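Glycinin A3B4 subunit (Glycine max, PDB 2D5F) serves as a seed storage protein of soybean, probably a reserve of nitrogen and amino acids, an 11S globulin whose two-cupin subunit assembles into hexamers. Local coordinates at residues T328-L331 with H332-I335; I335-P338 with S339-D342; Q155-Q158 with N159-F163. One frame throughout, in Å; residues are numbered along the deposited sequence.

Contact 1 (T328-L331 with H332-I335)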
# COMPACT_ATOMS: atom_id res chain seq x y z
N THR B 328 -10.49 3.26 -18.02
CA THR B 328 -9.67 2.93 -19.19
C THR B 328 -8.54 1.95 -18.84
O THR B 328 -7.50 1.94 -19.49
CB THR B 328 -9.07 4.21 -19.86
OG1 THR B 328 -8.53 5.09 -18.86
CG2 THR B 328 -10.12 4.93 -20.67
N MET B 329 -8.77 1.15 -17.79
CA MET B 329 -7.85 0.12 -17.31
C MET B 329 -7.20 -0.57 -18.52
O MET B 329 -7.92 -1.13 -19.37
CB MET B 329 -8.66 -0.90 -16.47
CG MET B 329 -7.90 -2.05 -15.79
SD MET B 329 -9.00 -3.27 -14.93
CE MET B 329 -8.82 -2.76 -13.21
N LYS B 330 -5.88 -0.51 -18.63
CA LYS B 330 -5.17 -1.14 -19.75
C LYS B 330 -5.35 -2.64 -19.61
O LYS B 330 -4.95 -3.21 -18.59
CB LYS B 330 -3.68 -0.80 -19.72
CG LYS B 330 -2.91 -1.26 -20.96
CD LYS B 330 -1.42 -1.05 -20.75
CE LYS B 330 -0.68 -0.76 -22.06
NZ LYS B 330 -0.68 -1.89 -23.01
N LEU B 331 -5.91 -3.29 -20.62
CA LEU B 331 -6.16 -4.71 -20.53
C LEU B 331 -5.62 -5.57 -21.66
O LEU B 331 -6.15 -6.65 -21.94
CB LEU B 331 -7.67 -4.95 -20.37
CG LEU B 331 -8.24 -4.52 -19.01
CD1 LEU B 331 -9.75 -4.64 -19.02
CD2 LEU B 331 -7.64 -5.39 -17.92
N HIS B 332 -4.57 -5.09 -22.30
CA HIS B 332 -3.96 -5.85 -23.37
C HIS B 332 -2.53 -5.38 -23.59
O HIS B 332 -2.21 -4.20 -23.40
CB HIS B 332 -4.81 -5.73 -24.65
CG HIS B 332 -4.18 -4.91 -25.73
ND1 HIS B 332 -3.80 -5.45 -26.94
CD2 HIS B 332 -3.85 -3.60 -25.78
CE1 HIS B 332 -3.27 -4.51 -27.69
NE2 HIS B 332 -3.28 -3.37 -27.01
N GLU B 333 -1.67 -6.32 -23.96
CA GLU B 333 -0.26 -6.04 -24.17
C GLU B 333 0.31 -7.09 -25.11
O GLU B 333 -0.06 -8.27 -25.03
CB GLU B 333 0.47 -6.12 -22.83
CG GLU B 333 1.88 -5.54 -22.83
CD GLU B 333 1.86 -4.02 -22.91
OE1 GLU B 333 1.11 -3.41 -22.12
OE2 GLU B 333 2.60 -3.45 -23.74
N ASN B 334 1.21 -6.69 -26.00
CA ASN B 334 1.82 -7.67 -26.88
C ASN B 334 2.84 -8.42 -26.03
O ASN B 334 3.52 -7.81 -25.20
CB ASN B 334 2.57 -7.02 -28.04
CG ASN B 334 3.26 -8.05 -28.92
OD1 ASN B 334 2.63 -8.67 -29.78
ND2 ASN B 334 4.55 -8.27 -28.67
N ILE B 335 2.95 -9.73 -26.22
CA ILE B 335 3.92 -10.49 -25.44
C ILE B 335 4.90 -11.26 -26.33
O ILE B 335 6.02 -11.54 -25.91
CB ILE B 335 3.23 -11.52 -24.50
CG1 ILE B 335 4.26 -12.12 -23.53
CG2 ILE B 335 2.60 -12.65 -25.32
CD1 ILE B 335 3.68 -13.13 -22.54
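Lys330 and Glu333 meet by their charged ends at the start of strand 332-334, an edge strand, within this chain, of an antiparallel sheet of the first cupin barrel. In a regular strand, side chains three residues apart would point to opposite faces. Here the backbone of Leu331 breaks the extended course, and the two end up on the same side. The tight part is the grip of Lys330 NZ on two oxygens. It stands 2.5 Å from Glu333 OE1, a short salt bridge that comes from above the carboxylate plane, 48° out of it. It also gives a hydrogen bond of 2.8 Å to the backbone oxygen of His332, approaching almost straight on (C=O...N angle 162°). The lysine reaches this point because CG lies anti to the backbone N (chi1 -172°) and the chain then bends at chi3 and chi4. Glu333 meets it with a bend of its own at chi2. Glu333 OE2 makes a salt bridge with Arg340, while backbone bonds of Leu331 with Val124 and of Glu333 with Val122 tie this edge to strand 121-125. Beyond the ion pair lies a second subunit, whose Glu333 packs against this one and whose Lys330 adds a long, weak ion pair. The looser side is that of His332, a partly exposed residue whose side chain leans on Asp121 and Leu123 and makes no contact with the ammonium, NE2 lying 5.0 Å from Lys330 NZ. The backbone N of His332 is buried with no partner, while the oxygen of the same residue is held by Lys330 NZ.

Contact 2 (I335-P338 with S339-D342); sequences IARP and SRAD
A local 3-10 turn, closed by backbone hydrogen bonds, carries Arg337 and Arg340 side by side in the link between strand 332-334 of the first cupin barrel and strand 343-345 of the second. Two successive bonds, each from residue i+3 to residue i, define it. Arg340 N donates to Arg337 O at 2.9 Å, and Ala341 N to Pro338 O at 3.2 Å. Pro338, which has no N-H to give, fills the first corner. CB of Arg340 rests 3.5 Å from Arg337 O, and the two arginine side chains run on from the turn and cross obliquely. Arg337 bends at chi3 (-61°), which brings its NH2 in at the edge of the Arg340 guanidinium, 3.0 Å from Arg340 NE. Both atoms are donors, so this is an approach of like charges and not a bond, with the two planes 52° apart. The charge of Arg340 is answered by Glu333, which probably makes so close a neighbour tolerable, whereas Arg337 is exposed. Around the turn, Pro338 and Ala341 pack on Arg350 of strand 349-354, and Pro249 of a second subunit touches both. Asp342 carries the chain on towards strand 343-345 with a backbone bond to Ile351, while Ile335, before the turn, packs its side chain against strand 368-374.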
# COMPACT_ATOMS: atom_id res chain seq x y z
N ILE B 335 2.95 -9.73 -26.22
CA ILE B 335 3.92 -10.49 -25.44
C ILE B 335 4.90 -11.26 -26.33
O ILE B 335 6.02 -11.54 -25.91
CB ILE B 335 3.23 -11.52 -24.50
CG1 ILE B 335 4.26 -12.12 -23.53
CG2 ILE B 335 2.60 -12.65 -25.32
CD1 ILE B 335 3.68 -13.13 -22.54
N ALA B 336 4.48 -11.59 -27.54
CA ALA B 336 5.29 -12.38 -28.45
C ALA B 336 6.29 -11.71 -29.39
O ALA B 336 7.19 -12.38 -29.88
CB ALA B 336 4.38 -13.30 -29.26
N ARG B 337 6.15 -10.40 -29.64
CA ARG B 337 7.09 -9.72 -30.53
C ARG B 337 8.53 -9.91 -30.08
O ARG B 337 8.87 -9.70 -28.92
CB ARG B 337 6.80 -8.21 -30.60
CG ARG B 337 5.76 -7.81 -31.62
CD ARG B 337 5.88 -6.32 -31.94
NE ARG B 337 5.67 -5.49 -30.75
CZ ARG B 337 4.50 -4.95 -30.41
NH1 ARG B 337 3.43 -5.15 -31.16
NH2 ARG B 337 4.41 -4.23 -29.30
N PRO B 338 9.41 -10.30 -31.02
CA PRO B 338 10.84 -10.53 -30.76
C PRO B 338 11.51 -9.43 -29.94
O PRO B 338 12.25 -9.72 -29.01
CB PRO B 338 11.43 -10.63 -32.16
CG PRO B 338 10.31 -11.23 -32.95
CD PRO B 338 9.12 -10.43 -32.46
N SER B 339 11.24 -8.18 -30.29
CA SER B 339 11.86 -7.04 -29.61
C SER B 339 11.49 -6.86 -28.14
O SER B 339 12.12 -6.08 -27.43
CB SER B 339 11.54 -5.75 -30.38
OG SER B 339 10.16 -5.43 -30.33
N ARG B 340 10.47 -7.58 -27.67
CA ARG B 340 10.06 -7.47 -26.27
C ARG B 340 10.75 -8.47 -25.35
O ARG B 340 10.44 -8.58 -24.16
CB ARG B 340 8.54 -7.63 -26.15
CG ARG B 340 7.77 -6.35 -26.47
CD ARG B 340 6.29 -6.62 -26.66
NE ARG B 340 5.54 -5.39 -26.83
CZ ARG B 340 5.09 -4.64 -25.82
NH1 ARG B 340 5.32 -5.01 -24.56
NH2 ARG B 340 4.42 -3.52 -26.06
N ALA B 341 11.72 -9.20 -25.90
CA ALA B 341 12.45 -10.21 -25.15
C ALA B 341 13.15 -9.65 -23.90
O ALA B 341 13.76 -8.58 -23.94
CB ALA B 341 13.49 -10.88 -26.06
N ASP B 342 13.05 -10.39 -22.81
CA ASP B 342 13.68 -9.99 -21.55
C ASP B 342 14.98 -10.76 -21.35
O ASP B 342 15.90 -10.27 -20.69
CB ASP B 342 12.71 -10.23 -20.39
CG ASP B 342 11.51 -9.29 -20.45
OD1 ASP B 342 10.41 -9.70 -20.04
OD2 ASP B 342 11.69 -8.14 -20.90

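Contact 3 (Q155-Q158 with N159-F163); sequences QLDQ and NPRVF
The carboxylate of Asp157 holds this loop together through a two-pronged salt bridge to Arg161, four residues on. Arg161 presents NH1 and NH2 end-on: NH1 reaches Asp157 OD1 at 3.0 Å, almost straight (170°) and on the syn side, while NH2 lies 2.7 Å from Asp157 OD2 and meets it from above the carboxylate plane. The two flat groups are turned 39° against each other. Asp157 CG takes the crowded position between backbone N and carbonyl carbon (chi1 51°), which folds the carboxylate back over the following residues. A second hydrogen bond grips the same OD2, as Asn159 N donates to it at 3.1 Å from the opposite face of the carboxylate. Outside the loop, OD1 also accepts from Cys9 N of a third subunit. Replacing Asp157 by an alanine would probably leave the buried Arg161 charge without its mate and Asn159 N without its acceptor, setting the turn free to open. Water takes a further share: one molecule accepts from Arg161 NH2 at 2.9 Å, in the plane of the guanidinium, and sits 2.6 Å from Asn159 O. The apolar part comes from Leu156, whose CB lies 3.7 Å over one guanidinium face, towards its rim, with CD1 beside Arg161 CD. The hydrogen bond from Asn159 N to Asp157 OD2, two residues back, makes this an Asx turn, locked by an ion pair in the cupin loop before strand 163-164 and packed at a subunit interface.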
# COMPACT_ATOMS: atom_id res chain seq x y z
N GLN B 155 -15.81 -16.31 -5.69
CA GLN B 155 -16.43 -16.73 -4.44
C GLN B 155 -17.50 -17.79 -4.60
O GLN B 155 -18.21 -18.12 -3.65
CB GLN B 155 -17.00 -15.50 -3.73
CG GLN B 155 -15.96 -14.40 -3.53
CD GLN B 155 -16.40 -13.27 -2.60
OE1 GLN B 155 -15.59 -12.45 -2.19
NE2 GLN B 155 -17.69 -13.23 -2.28
N LEU B 156 -17.61 -18.36 -5.80
CA LEU B 156 -18.60 -19.40 -6.06
C LEU B 156 -17.99 -20.77 -5.75
O LEU B 156 -17.96 -21.19 -4.59
CB LEU B 156 -19.07 -19.30 -7.52
CG LEU B 156 -19.79 -17.96 -7.80
CD1 LEU B 156 -20.18 -17.85 -9.25
CD2 LEU B 156 -21.03 -17.87 -6.90
N ASP B 157 -17.52 -21.47 -6.77
CA ASP B 157 -16.84 -22.75 -6.56
C ASP B 157 -15.88 -22.94 -7.72
O ASP B 157 -15.81 -22.09 -8.60
CB ASP B 157 -17.81 -23.92 -6.42
CG ASP B 157 -18.82 -23.99 -7.54
OD1 ASP B 157 -20.02 -24.14 -7.22
OD2 ASP B 157 -18.43 -23.89 -8.71
N GLN B 158 -15.16 -24.05 -7.73
CA GLN B 158 -14.15 -24.31 -8.76
C GLN B 158 -14.63 -24.45 -10.20
O GLN B 158 -13.83 -24.42 -11.13
CB GLN B 158 -13.35 -25.56 -8.39
CG GLN B 158 -14.03 -26.86 -8.75
CD GLN B 158 -13.30 -27.59 -9.86
OE1 GLN B 158 -12.16 -28.03 -9.68
NE2 GLN B 158 -13.94 -27.70 -11.02
N ASN B 159 -15.94 -24.61 -10.41
CA ASN B 159 -16.45 -24.78 -11.76
C ASN B 159 -16.34 -23.54 -12.64
O ASN B 159 -16.54 -22.42 -12.18
CB ASN B 159 -17.92 -25.20 -11.75
CG ASN B 159 -18.14 -26.56 -11.11
OD1 ASN B 159 -18.09 -26.70 -9.89
ND2 ASN B 159 -18.38 -27.57 -11.93
N PRO B 160 -16.01 -23.74 -13.92
CA PRO B 160 -15.92 -22.61 -14.84
C PRO B 160 -17.37 -22.22 -15.13
O PRO B 160 -18.25 -23.08 -15.14
CB PRO B 160 -15.19 -23.20 -16.05
CG PRO B 160 -15.57 -24.65 -16.01
CD PRO B 160 -15.47 -24.97 -14.54
N ARG B 161 -17.62 -20.94 -15.33
CA ARG B 161 -18.98 -20.47 -15.60
C ARG B 161 -18.94 -19.31 -16.57
O ARG B 161 -18.07 -18.45 -16.46
CB ARG B 161 -19.66 -19.96 -14.32
CG ARG B 161 -19.98 -20.97 -13.24
CD ARG B 161 -20.71 -20.24 -12.11
NE ARG B 161 -21.33 -21.14 -11.14
CZ ARG B 161 -20.67 -21.89 -10.26
NH1 ARG B 161 -21.34 -22.67 -9.43
NH2 ARG B 161 -19.35 -21.85 -10.22
N VAL B 162 -19.89 -19.29 -17.51
CA VAL B 162 -19.97 -18.20 -18.48
C VAL B 162 -21.40 -17.65 -18.48
O VAL B 162 -22.35 -18.37 -18.81
CB VAL B 162 -19.62 -18.67 -19.91
CG1 VAL B 162 -19.59 -17.46 -20.85
CG2 VAL B 162 -18.27 -19.37 -19.91
N PHE B 163 -21.55 -16.39 -18.10
CA PHE B 163 -22.85 -15.75 -18.07
C PHE B 163 -23.03 -14.95 -19.36
O PHE B 163 -22.40 -13.90 -19.53
CB PHE B 163 -22.97 -14.81 -16.86
CG PHE B 163 -22.96 -15.51 -15.53
CD1 PHE B 163 -21.79 -16.08 -15.03
CD2 PHE B 163 -24.13 -15.62 -14.77
CE1 PHE B 163 -21.78 -16.75 -13.80
CE2 PHE B 163 -24.13 -16.28 -13.54
CZ PHE B 163 -22.96 -16.84 -13.05
O HOH W 1 -17.09 -20.19 -10.90

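Contact 3 comes first along the chain, closing a turn late in the loop between strands 141-147 and 163-164 of the first cupin barrel and facing a third subunit. Much later the chain returns to that barrel through contact 1, which marks the entry into edge strand 332-334. Contact 2 follows directly, sharing Ile335, and turns the chain towards strand 343-345 of the second barrel. None nests within or crosses another; contact 3 precedes the other two, which run on from one another. Contacts 1 and 2 are joined by an ion pair between their segments and both border the second subunit. Contact 3 stands apart, its nearest atoms about 16 Å from contact 1 and about 22 Å from contact 2.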